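Local coordinates for putative ATP-grasp superfamily protein (Archaeoglobus fulgidus, PDB 3DF7) that is of uncertain cellular role but, as a putative member of the ATP-grasp superfamily, probably binds ATP and metal ions, at residues 205-208 / 209-213; 111-114 / 115-118; 99-102 / 103-106. All coordinates share one frame; numbering follows the deposited sequence.

Contact 1 of 3, residues 205-208 / 209-213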
# COMPACT_ATOMS: atom_id res chain seq x y z
N SER A 205 -0.27 -22.66 -0.82
CA SER A 205 0.38 -23.64 -1.69
C SER A 205 1.02 -22.90 -2.86
O SER A 205 0.65 -21.76 -3.16
CB SER A 205 -0.63 -24.65 -2.22
OG SER A 205 -1.51 -24.05 -3.15
N ASP A 206 1.97 -23.55 -3.52
CA ASP A 206 2.64 -22.94 -4.65
C ASP A 206 1.68 -22.69 -5.81
O ASP A 206 1.81 -21.69 -6.52
CB ASP A 206 3.79 -23.82 -5.13
CG ASP A 206 4.70 -23.12 -6.11
OD1 ASP A 206 5.28 -22.08 -5.72
OD2 ASP A 206 4.83 -23.58 -7.26
N GLU A 207 0.72 -23.59 -6.01
CA GLU A 207 -0.23 -23.42 -7.11
C GLU A 207 -1.09 -22.19 -6.87
O GLU A 207 -1.29 -21.38 -7.78
CB GLU A 207 -1.11 -24.67 -7.26
CG GLU A 207 -2.19 -24.56 -8.33
CD GLU A 207 -1.66 -24.08 -9.68
OE1 GLU A 207 -0.56 -24.50 -10.08
OE2 GLU A 207 -2.37 -23.29 -10.35
N VAL A 208 -1.59 -22.03 -5.65
CA VAL A 208 -2.42 -20.87 -5.32
C VAL A 208 -1.61 -19.59 -5.50
O VAL A 208 -2.11 -18.59 -6.01
CB VAL A 208 -2.95 -20.96 -3.85
CG1 VAL A 208 -3.59 -19.64 -3.43
CG2 VAL A 208 -3.98 -22.08 -3.75
N LYS A 209 -0.35 -19.63 -5.09
CA LYS A 209 0.54 -18.49 -5.23
C LYS A 209 0.66 -18.11 -6.70
O LYS A 209 0.46 -16.96 -7.08
CB LYS A 209 1.92 -18.84 -4.66
CG LYS A 209 2.96 -17.71 -4.73
CD LYS A 209 4.34 -18.24 -4.33
CE LYS A 209 5.38 -17.13 -4.23
NZ LYS A 209 5.56 -16.37 -5.49
N ARG A 210 0.97 -19.10 -7.54
CA ARG A 210 1.11 -18.85 -8.98
C ARG A 210 -0.13 -18.21 -9.58
O ARG A 210 -0.03 -17.24 -10.33
CB ARG A 210 1.42 -20.16 -9.73
CG ARG A 210 2.77 -20.78 -9.40
CD ARG A 210 2.95 -22.10 -10.15
NE ARG A 210 4.17 -22.80 -9.76
CZ ARG A 210 5.40 -22.38 -10.05
NH1 ARG A 210 5.58 -21.25 -10.73
NH2 ARG A 210 6.45 -23.09 -9.65
N GLU A 211 -1.30 -18.75 -9.26
CA GLU A 211 -2.56 -18.22 -9.78
C GLU A 211 -2.82 -16.79 -9.32
O GLU A 211 -3.20 -15.93 -10.11
CB GLU A 211 -3.73 -19.11 -9.35
CG GLU A 211 -3.86 -20.39 -10.16
CD GLU A 211 -4.96 -21.29 -9.64
OE1 GLU A 211 -5.99 -20.77 -9.17
OE2 GLU A 211 -4.80 -22.53 -9.73
N VAL A 212 -2.60 -16.54 -8.03
CA VAL A 212 -2.82 -15.21 -7.47
C VAL A 212 -1.86 -14.18 -8.08
O VAL A 212 -2.24 -13.05 -8.34
CB VAL A 212 -2.69 -15.27 -5.93
CG1 VAL A 212 -2.58 -13.88 -5.34
CG2 VAL A 212 -3.91 -15.99 -5.35
N VAL A 213 -0.62 -14.59 -8.31
CA VAL A 213 0.36 -13.69 -8.92
C VAL A 213 -0.05 -13.44 -10.37
O VAL A 213 -0.03 -12.30 -10.83
CB VAL A 213 1.78 -14.30 -8.89
CG1 VAL A 213 2.73 -13.44 -9.74
CG2 VAL A 213 2.28 -14.37 -7.46
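Asp206 with Arg210 and Glu207 with Glu211 are i to i+4 side-chain pairs in the first turns of helix 206-220, an N-capped helix at the surface of the ATP-grasp domain, packed against the large antiparallel sheet. Ser205 is the N-cap: its OG accepts the backbone N-H of Val208 at 3.2 Å. The Asp206–Arg210 pair is a salt bridge on the solvent side, with Asp206 OD2 2.7 Å from Arg210 NE and 2.9 Å from Arg210 NH2. That oxygen reaches both nitrogens from above the guanidinium plane, tilted toward the face over which Asp206 OD1 lies, and the carboxylate and guanidinium planes are perpendicular, at 90°. Asp206 CG stands opposite the backbone N (chi1 -168°), Arg210 CG opposite its carbonyl carbon, and the extended Arg210 chain runs back along the helix to the acid. Next along the surface, Glu207 OE2 and Glu211 OE2 are just 2.6 Å apart, their carboxylate planes turned 54° from each other; at that distance one of the acids probably holds a proton. The other oxygen of Glu211, OE1, is hydrogen-bonded to Tyr236 OH of strand 228-236. An alanine here in place of Glu211 would remove the carboxylate and is likely to leave Tyr236 OH without this partner and Glu207 OE2 without its close neighbour. On the sheet side, Val208 and Val212 lie side by side and point the same way, both touching Tyr236, while Val212 also reaches Leu170 and Val172. Their methyls meet at Val208 CG1 and Val212 CG2, 4.1 Å apart.

Contact 2 of 3, residues 111-114 / 115-118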
# COMPACT_ATOMS: atom_id res chain seq x y z
N LYS A 111 -12.97 3.10 -6.38
CA LYS A 111 -13.32 1.70 -6.58
C LYS A 111 -14.33 1.47 -7.70
O LYS A 111 -14.32 0.43 -8.35
CB LYS A 111 -13.84 1.09 -5.27
CG LYS A 111 -12.82 1.12 -4.14
CD LYS A 111 -13.29 0.31 -2.93
CE LYS A 111 -12.34 0.49 -1.76
NZ LYS A 111 -12.34 1.88 -1.24
N TRP A 112 -15.22 2.44 -7.92
CA TRP A 112 -16.20 2.28 -8.98
C TRP A 112 -15.51 2.38 -10.34
O TRP A 112 -15.80 1.61 -11.25
CB TRP A 112 -17.31 3.33 -8.90
CG TRP A 112 -18.33 3.16 -9.99
CD1 TRP A 112 -18.62 4.06 -10.98
CD2 TRP A 112 -19.15 2.01 -10.23
NE1 TRP A 112 -19.57 3.53 -11.83
CE2 TRP A 112 -19.91 2.28 -11.39
CE3 TRP A 112 -19.31 0.78 -9.58
CZ2 TRP A 112 -20.83 1.36 -11.92
CZ3 TRP A 112 -20.22 -0.13 -10.10
CH2 TRP A 112 -20.97 0.16 -11.26
N GLU A 113 -14.60 3.34 -10.46
CA GLU A 113 -13.87 3.51 -11.70
C GLU A 113 -12.95 2.31 -11.91
O GLU A 113 -12.79 1.82 -13.02
CB GLU A 113 -13.05 4.81 -11.66
CG GLU A 113 -13.88 6.07 -11.84
CD GLU A 113 -14.59 6.11 -13.19
OE1 GLU A 113 -13.93 5.90 -14.22
OE2 GLU A 113 -15.82 6.36 -13.22
N LEU A 114 -12.35 1.82 -10.82
CA LEU A 114 -11.46 0.66 -10.94
C LEU A 114 -12.25 -0.56 -11.39
O LEU A 114 -11.78 -1.34 -12.20
CB LEU A 114 -10.77 0.37 -9.60
CG LEU A 114 -9.80 -0.81 -9.62
CD1 LEU A 114 -8.74 -0.61 -10.71
CD2 LEU A 114 -9.14 -0.95 -8.26
N TYR A 115 -13.46 -0.72 -10.86
CA TYR A 115 -14.30 -1.85 -11.24
C TYR A 115 -14.55 -1.85 -12.75
O TYR A 115 -14.37 -2.86 -13.42
CB TYR A 115 -15.64 -1.77 -10.50
CG TYR A 115 -16.72 -2.64 -11.10
CD1 TYR A 115 -16.61 -4.03 -11.10
CD2 TYR A 115 -17.86 -2.07 -11.67
CE1 TYR A 115 -17.61 -4.84 -11.66
CE2 TYR A 115 -18.85 -2.86 -12.24
CZ TYR A 115 -18.72 -4.24 -12.23
OH TYR A 115 -19.71 -5.02 -12.79
N LYS A 116 -14.96 -0.70 -13.29
CA LYS A 116 -15.22 -0.61 -14.73
C LYS A 116 -13.95 -0.83 -15.55
O LYS A 116 -14.00 -1.35 -16.66
CB LYS A 116 -15.84 0.74 -15.08
CG LYS A 116 -17.15 1.02 -14.36
CD LYS A 116 -17.87 2.24 -14.91
CE LYS A 116 -17.06 3.51 -14.76
NZ LYS A 116 -17.79 4.70 -15.29
N LYS A 117 -12.81 -0.43 -14.99
CA LYS A 117 -11.54 -0.58 -15.69
C LYS A 117 -11.11 -2.05 -15.77
O LYS A 117 -10.62 -2.50 -16.80
CB LYS A 117 -10.45 0.23 -14.98
CG LYS A 117 -9.16 0.37 -15.78
CD LYS A 117 -9.32 1.40 -16.89
CE LYS A 117 -8.07 1.52 -17.74
NZ LYS A 117 -7.83 0.28 -18.54
N LEU A 118 -11.32 -2.79 -14.68
CA LEU A 118 -10.90 -4.19 -14.61
C LEU A 118 -11.87 -5.29 -15.04
O LEU A 118 -11.44 -6.32 -15.56
CB LEU A 118 -10.45 -4.51 -13.19
CG LEU A 118 -9.33 -3.66 -12.57
CD1 LEU A 118 -9.12 -4.08 -11.13
CD2 LEU A 118 -8.06 -3.81 -13.38
O HOH W 1 -20.32 4.65 -14.33
O HOH W 2 -15.39 6.94 -16.28
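Trp112, Glu113 and Lys116 form a water-bridged polar cluster on the outer side of helix 111-118, a short helix of the ATP-grasp domain, while Leu114 and Leu118 face strand 240-246. The Lys116 ammonium has three partners here, Glu113 OE2 and two waters. Its NZ donates to Glu113 OE2 at 3.3 Å, a weak hydrogen bond within a salt bridge, and more tightly, at 2.7 Å, to water 1. That water also accepts from Trp112 NE1 at 2.8 Å, lying at the edge of the indole and in its plane, so it joins the ring N-H to the ammonium. Water 2 donates to Glu113 OE1 and takes a weak bond from Lys116 NZ. Lys116 gets there by passing its CG over one indole face and bending at chi3 (-62°), which turns the ammonium back toward Glu113. Trp112 meets Tyr115 obliquely, the planes 35° apart and Trp112 CZ3 3.4 Å from Tyr115 CD2. The other two lysines find acceptors elsewhere: Lys111 NZ donates to the carbonyls of Pro140 and Ala143, and Lys117 NZ to that of Cys222. Along the backbone, the carbonyls of Lys111, Trp112, Glu113 and Leu114 take the N-H groups of Tyr115, Lys116, Lys117 and Leu118, while Asp110 OD1 accepts from Trp112 N and weakly from Glu113 N. On the buried side, Leu114 CD1 packs on Leu118 CD1 at 3.5 Å.

Contact 3 of 3, residues 99-102 / 103-106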
# COMPACT_ATOMS: atom_id res chain seq x y z
N GLY A 99 6.94 6.29 -8.00
CA GLY A 99 5.65 5.65 -7.81
C GLY A 99 4.78 5.76 -9.05
O GLY A 99 5.27 6.07 -10.14
N SER A 100 3.48 5.53 -8.90
CA SER A 100 2.54 5.58 -10.02
C SER A 100 2.12 6.99 -10.42
O SER A 100 2.14 7.91 -9.61
CB SER A 100 1.29 4.75 -9.69
OG SER A 100 1.61 3.38 -9.55
N SER A 101 1.73 7.14 -11.69
CA SER A 101 1.29 8.44 -12.20
C SER A 101 -0.04 8.84 -11.59
O SER A 101 -0.83 7.99 -11.19
CB SER A 101 1.14 8.39 -13.72
OG SER A 101 -0.04 7.68 -14.09
N SER A 102 -0.31 10.15 -11.51
CA SER A 102 -1.57 10.62 -10.94
C SER A 102 -2.73 10.11 -11.79
O SER A 102 -3.82 9.86 -11.28
CB SER A 102 -1.59 12.16 -10.88
OG SER A 102 -1.48 12.74 -12.17
N ARG A 103 -2.49 9.95 -13.09
CA ARG A 103 -3.50 9.45 -14.01
C ARG A 103 -3.98 8.06 -13.55
O ARG A 103 -5.18 7.80 -13.45
CB ARG A 103 -2.92 9.36 -15.42
CG ARG A 103 -3.90 8.91 -16.49
CD ARG A 103 -3.28 8.92 -17.90
NE ARG A 103 -2.58 7.68 -18.25
CZ ARG A 103 -1.38 7.32 -17.81
NH1 ARG A 103 -0.70 8.09 -16.98
NH2 ARG A 103 -0.85 6.17 -18.23
N ALA A 104 -3.03 7.18 -13.27
CA ALA A 104 -3.34 5.82 -12.82
C ALA A 104 -3.97 5.83 -11.43
O ALA A 104 -4.91 5.07 -11.16
CB ALA A 104 -2.08 4.98 -12.82
N ILE A 105 -3.47 6.69 -10.55
CA ILE A 105 -3.97 6.79 -9.19
C ILE A 105 -5.42 7.28 -9.15
O ILE A 105 -6.19 6.90 -8.27
CB ILE A 105 -3.06 7.72 -8.34
CG1 ILE A 105 -1.68 7.05 -8.18
CG2 ILE A 105 -3.68 7.99 -6.97
CD1 ILE A 105 -0.62 7.91 -7.50
N ALA A 106 -5.80 8.12 -10.11
CA ALA A 106 -7.17 8.62 -10.16
C ALA A 106 -8.14 7.45 -10.38
O ALA A 106 -9.26 7.47 -9.88
CB ALA A 106 -7.32 9.65 -11.27
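Ile105 lays its side chain against the backbone carbonyls of the loop before it, with CG1 3.3 Å from Ser101 O and CD1 3.5 Å from Ser100 O. The arrangement is an N-terminal helix cap: the chain leaves strand 96-97 of the parallel sheet, runs extended through Ser100 and Ser101, and then begins helix 102-108, with Ser101 as the N-cap residue. Ser101 OG accepts the backbone N-H of Ala104 at 3.1 Å and 164°, nearly straight. The capping hydroxyl is placed by chi1 at 74°, between the backbone N and the carbonyl carbon, which brings it round to the N-H of Ala104 in the first turn. Because Ala104 has no polar side chain to return the favour, the cap is one-sided and not a capping box. Ser101 also offers its carbonyl, and Ile105 N donates to Ser101 O at 3.0 Å, in the carbonyl plane. Ser101 OG has a weak further bond to Gly225 O, and the backbone of Ser101 pairs with that glycine as well, so the start of the helix is tied to the loop that precedes strand 228-236. The arginine of the first turn folds back over the cap: the bend at chi3 (87°) brings Arg103 NH1 to 3.0 Å from Ser101 OG, an oblique approach whose angle is too poor for a hydrogen bond. The flanking serines have their own partners, Ser100 OG with Asn227 N and Ser102 OG with Glu92 OE1 on helix 83-92. Ile105 faces that same helix, touching Thr88. On its loop side, Ile105 CG1 comes to 4.0 Å from Ser100 CB.

Along the chain the order is contact 3, contact 2, contact 1. Contacts 3 and 2 lie on consecutive helices, 102-108 and 111-118, with centres about 14 Å apart and nearest atoms about 5 Å apart, without touching. Contact 1 stands off by itself on helix 206-220: its centre is about 24 Å from that of contact 2 and about 27 Å from that of contact 3. Contacts 1 and 2 nevertheless share the large antiparallel sheet, each meeting strand 240-246, whereas residues 99-106 lead out of the parallel sheet. The chain thus passes from the parallel sheet through two consecutive helices, and later to helix 206-220, on the surface of the large antiparallel sheet.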